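Local coordinates for quinoline 2-oxidoreductase large subunit (Pseudomonas putida, PDB 1T3Q), which is the molybdenum-bearing subunit of a molybdenum hydroxylase that oxidises quinoline at carbon 2, holding a molybdopterin cytosine dinucleotide cofactor, at the interface of chains A and B. Residues are numbered along the deposited sequence; one frame, centred on the assembly and turned at random. Chains: chain A/B, quinoline 2-oxidoreductase large subunit.

The interface of chains A and B. Residues chain A 490, 492, 497-498, 529-530; chain B 216, 230, 242.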
ATOM      1  N   ARG A 490      -7.848  14.642 -14.855  1.00 16.71           N
ATOM      2  CA  ARG A 490      -6.661  14.691 -15.685  1.00 16.22           C
ATOM      3  C   ARG A 490      -6.941  13.918 -16.953  1.00 17.71           C
ATOM      4  O   ARG A 490      -7.503  12.827 -16.909  1.00 16.44           O
ATOM      5  CB  ARG A 490      -5.461  14.035 -14.988  1.00 15.75           C
ATOM      6  CG  ARG A 490      -4.226  13.906 -15.890  1.00 16.72           C
ATOM      7  CD  ARG A 490      -3.068  13.224 -15.159  1.00 18.26           C
ATOM      8  NE  ARG A 490      -3.344  11.811 -14.911  1.00 19.38           N
ATOM      9  CZ  ARG A 490      -2.728  11.074 -13.991  1.00 20.08           C
ATOM     10  NH1 ARG A 490      -1.790  11.612 -13.219  1.00 17.36           N
ATOM     11  NH2 ARG A 490      -3.056   9.801 -13.834  1.00 18.12           N
ATOM     12  N   ASP A 492      -5.233  11.900 -19.527  1.00 17.64           N
ATOM     13  CA  ASP A 492      -3.944  11.261 -19.723  1.00 18.29           C
ATOM     14  C   ASP A 492      -3.507  11.440 -21.183  1.00 20.24           C
ATOM     15  O   ASP A 492      -4.347  11.580 -22.073  1.00 20.36           O
ATOM     16  CB  ASP A 492      -4.055   9.787 -19.317  1.00 17.92           C
ATOM     17  CG  ASP A 492      -4.456   9.632 -17.854  1.00 19.97           C
ATOM     18  OD1 ASP A 492      -3.638   9.985 -16.978  1.00 18.57           O
ATOM     19  OD2 ASP A 492      -5.589   9.185 -17.577  1.00 17.64           O
ATOM     20  N   VAL A 497      -8.964   9.117 -19.276  1.00 16.59           N
ATOM     21  CA  VAL A 497      -9.286  10.098 -18.244  1.00 16.11           C
ATOM     22  C   VAL A 497      -9.174   9.561 -16.818  1.00 16.77           C
ATOM     23  O   VAL A 497      -9.698   8.493 -16.508  1.00 16.59           O
ATOM     24  CB  VAL A 497     -10.719  10.635 -18.450  1.00 15.73           C
ATOM     25  CG1 VAL A 497     -11.043  11.691 -17.415  1.00 18.54           C
ATOM     26  CG2 VAL A 497     -10.862  11.206 -19.855  1.00 14.82           C
ATOM     27  N   THR A 498      -8.503  10.323 -15.956  1.00 16.22           N
ATOM     28  CA  THR A 498      -8.325   9.952 -14.552  1.00 16.38           C
ATOM     29  C   THR A 498      -9.028  10.983 -13.674  1.00 17.06           C
ATOM     30  O   THR A 498      -8.668  12.161 -13.678  1.00 17.15           O
ATOM     31  CB  THR A 498      -6.837   9.911 -14.166  1.00 16.68           C
ATOM     32  OG1 THR A 498      -6.158   8.955 -14.990  1.00 19.16           O
ATOM     33  CG2 THR A 498      -6.675   9.516 -12.696  1.00 15.89           C
ATOM     34  N   VAL A 529     -12.510   6.010 -18.736  1.00 17.17           N
ATOM     35  CA  VAL A 529     -12.429   6.812 -17.519  1.00 17.15           C
ATOM     36  C   VAL A 529     -12.266   5.957 -16.272  1.00 17.40           C
ATOM     37  O   VAL A 529     -12.874   4.894 -16.161  1.00 17.07           O
ATOM     38  CB  VAL A 529     -13.722   7.644 -17.338  1.00 17.87           C
ATOM     39  CG1 VAL A 529     -13.623   8.512 -16.089  1.00 17.63           C
ATOM     40  CG2 VAL A 529     -13.967   8.494 -18.571  1.00 17.49           C
ATOM     41  N   VAL A 530     -11.448   6.413 -15.328  1.00 16.76           N
ATOM     42  CA  VAL A 530     -11.303   5.683 -14.077  1.00 17.51           C
ATOM     43  C   VAL A 530     -11.531   6.639 -12.911  1.00 18.16           C
ATOM     44  O   VAL A 530     -11.087   7.788 -12.944  1.00 17.87           O
ATOM     45  CB  VAL A 530      -9.913   5.008 -13.921  1.00 17.74           C
ATOM     46  CG1 VAL A 530      -8.806   6.050 -13.851  1.00 17.11           C
ATOM     47  CG2 VAL A 530      -9.908   4.160 -12.660  1.00 21.69           C
TER
ATOM     48  N   GLN B 216      -6.682  -3.412 -13.415  1.00 18.48           N
ATOM     49  CA  GLN B 216      -5.702  -2.403 -13.055  1.00 19.12           C
ATOM     50  C   GLN B 216      -4.327  -2.990 -12.778  1.00 18.57           C
ATOM     51  O   GLN B 216      -4.192  -4.093 -12.240  1.00 15.80           O
ATOM     52  CB  GLN B 216      -6.201  -1.597 -11.855  1.00 20.29           C
ATOM     53  CG  GLN B 216      -7.386  -0.714 -12.212  1.00 23.83           C
ATOM     54  CD  GLN B 216      -7.970   0.015 -11.021  1.00 29.41           C
ATOM     55  OE1 GLN B 216      -8.826   0.882 -11.178  1.00 33.66           O
ATOM     56  NE2 GLN B 216      -7.516  -0.334  -9.823  1.00 31.88           N
ATOM     57  N   ARG B 230       4.963   4.861 -17.160  1.00 15.77           N
ATOM     58  CA  ARG B 230       3.541   4.558 -17.230  1.00 17.74           C
ATOM     59  C   ARG B 230       3.026   4.658 -18.669  1.00 18.71           C
ATOM     60  O   ARG B 230       2.325   3.764 -19.151  1.00 17.95           O
ATOM     61  CB  ARG B 230       2.743   5.510 -16.335  1.00 16.04           C
ATOM     62  CG  ARG B 230       1.237   5.300 -16.401  1.00 18.31           C
ATOM     63  CD  ARG B 230       0.533   6.343 -15.576  1.00 19.29           C
ATOM     64  NE  ARG B 230      -0.920   6.294 -15.690  1.00 22.68           N
ATOM     65  CZ  ARG B 230      -1.664   7.304 -16.132  1.00 23.77           C
ATOM     66  NH1 ARG B 230      -2.981   7.185 -16.193  1.00 23.93           N
ATOM     67  NH2 ARG B 230      -1.085   8.430 -16.531  1.00 21.54           N
ATOM     68  N   HIS B 242      -5.005   4.700 -18.266  1.00 19.72           N
ATOM     69  CA  HIS B 242      -5.670   5.091 -17.024  1.00 18.62           C
ATOM     70  C   HIS B 242      -5.783   3.943 -16.027  1.00 18.94           C
ATOM     71  O   HIS B 242      -6.108   4.161 -14.858  1.00 17.36           O
ATOM     72  CB  HIS B 242      -7.062   5.653 -17.314  1.00 18.04           C
ATOM     73  CG  HIS B 242      -7.948   4.707 -18.059  1.00 18.95           C
ATOM     74  ND1 HIS B 242      -9.208   4.364 -17.617  1.00 21.48           N
ATOM     75  CD2 HIS B 242      -7.752   4.021 -19.211  1.00 15.90           C
ATOM     76  CE1 HIS B 242      -9.750   3.506 -18.464  1.00 18.77           C
ATOM     77  NE2 HIS B 242      -8.887   3.282 -19.439  1.00 20.01           N
TER
HETATM   78  O   HOH W   1      -5.067   6.519 -14.205  1.00 18.27           O
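B:Arg230 meets A:Asp492 at a two-fold interface between large subunits of this xanthine dehydrogenase-family enzyme, probably its dimer contact, where helix 226-237 of chain B sends an arginine to the loop after strand 486-491 of chain A. From CB, the B:Arg230 side chain runs extended through CG and CD to NE, with CG opposite the backbone N (chi1 177°), which carries the guanidinium across the boundary; CZ lies 3.7 Å from NH2 of A:Arg490. At the tip, NH2 donates to the carboxylate oxygen OD1 of A:Asp492 at 3.0 Å, with the acceptor 6° out of the guanidinium plane, while NH1 forms a salt bridge to the same oxygen and only a weak hydrogen bond. NH2 lies 53° out of the carboxylate plane, approaching OD1 from above it. From the opposite face, NE of A:Arg490 makes a bent, salt-bridging hydrogen bond to OD1 of A:Asp492 at 2.8 Å, placing one oxygen between two guanidinium groups. The hydroxyl OG1 of A:Thr498 donates to the syn lone pair of OD2 of A:Asp492 at 2.7 Å, which helps fix the carboxylate's rotation. An alanine in place of A:Asp492 would probably leave the two arginines facing each other without their shared counter-charge. Water 1 links OG1 of A:Thr498 (2.8 Å) to the backbone O of B:His242 (2.7 Å). Alongside, CG1 of A:Val530 packs 3.9 Å from CB of B:His242, whose imidazole turns ND1 to within 3.7 Å of C of A:Val529.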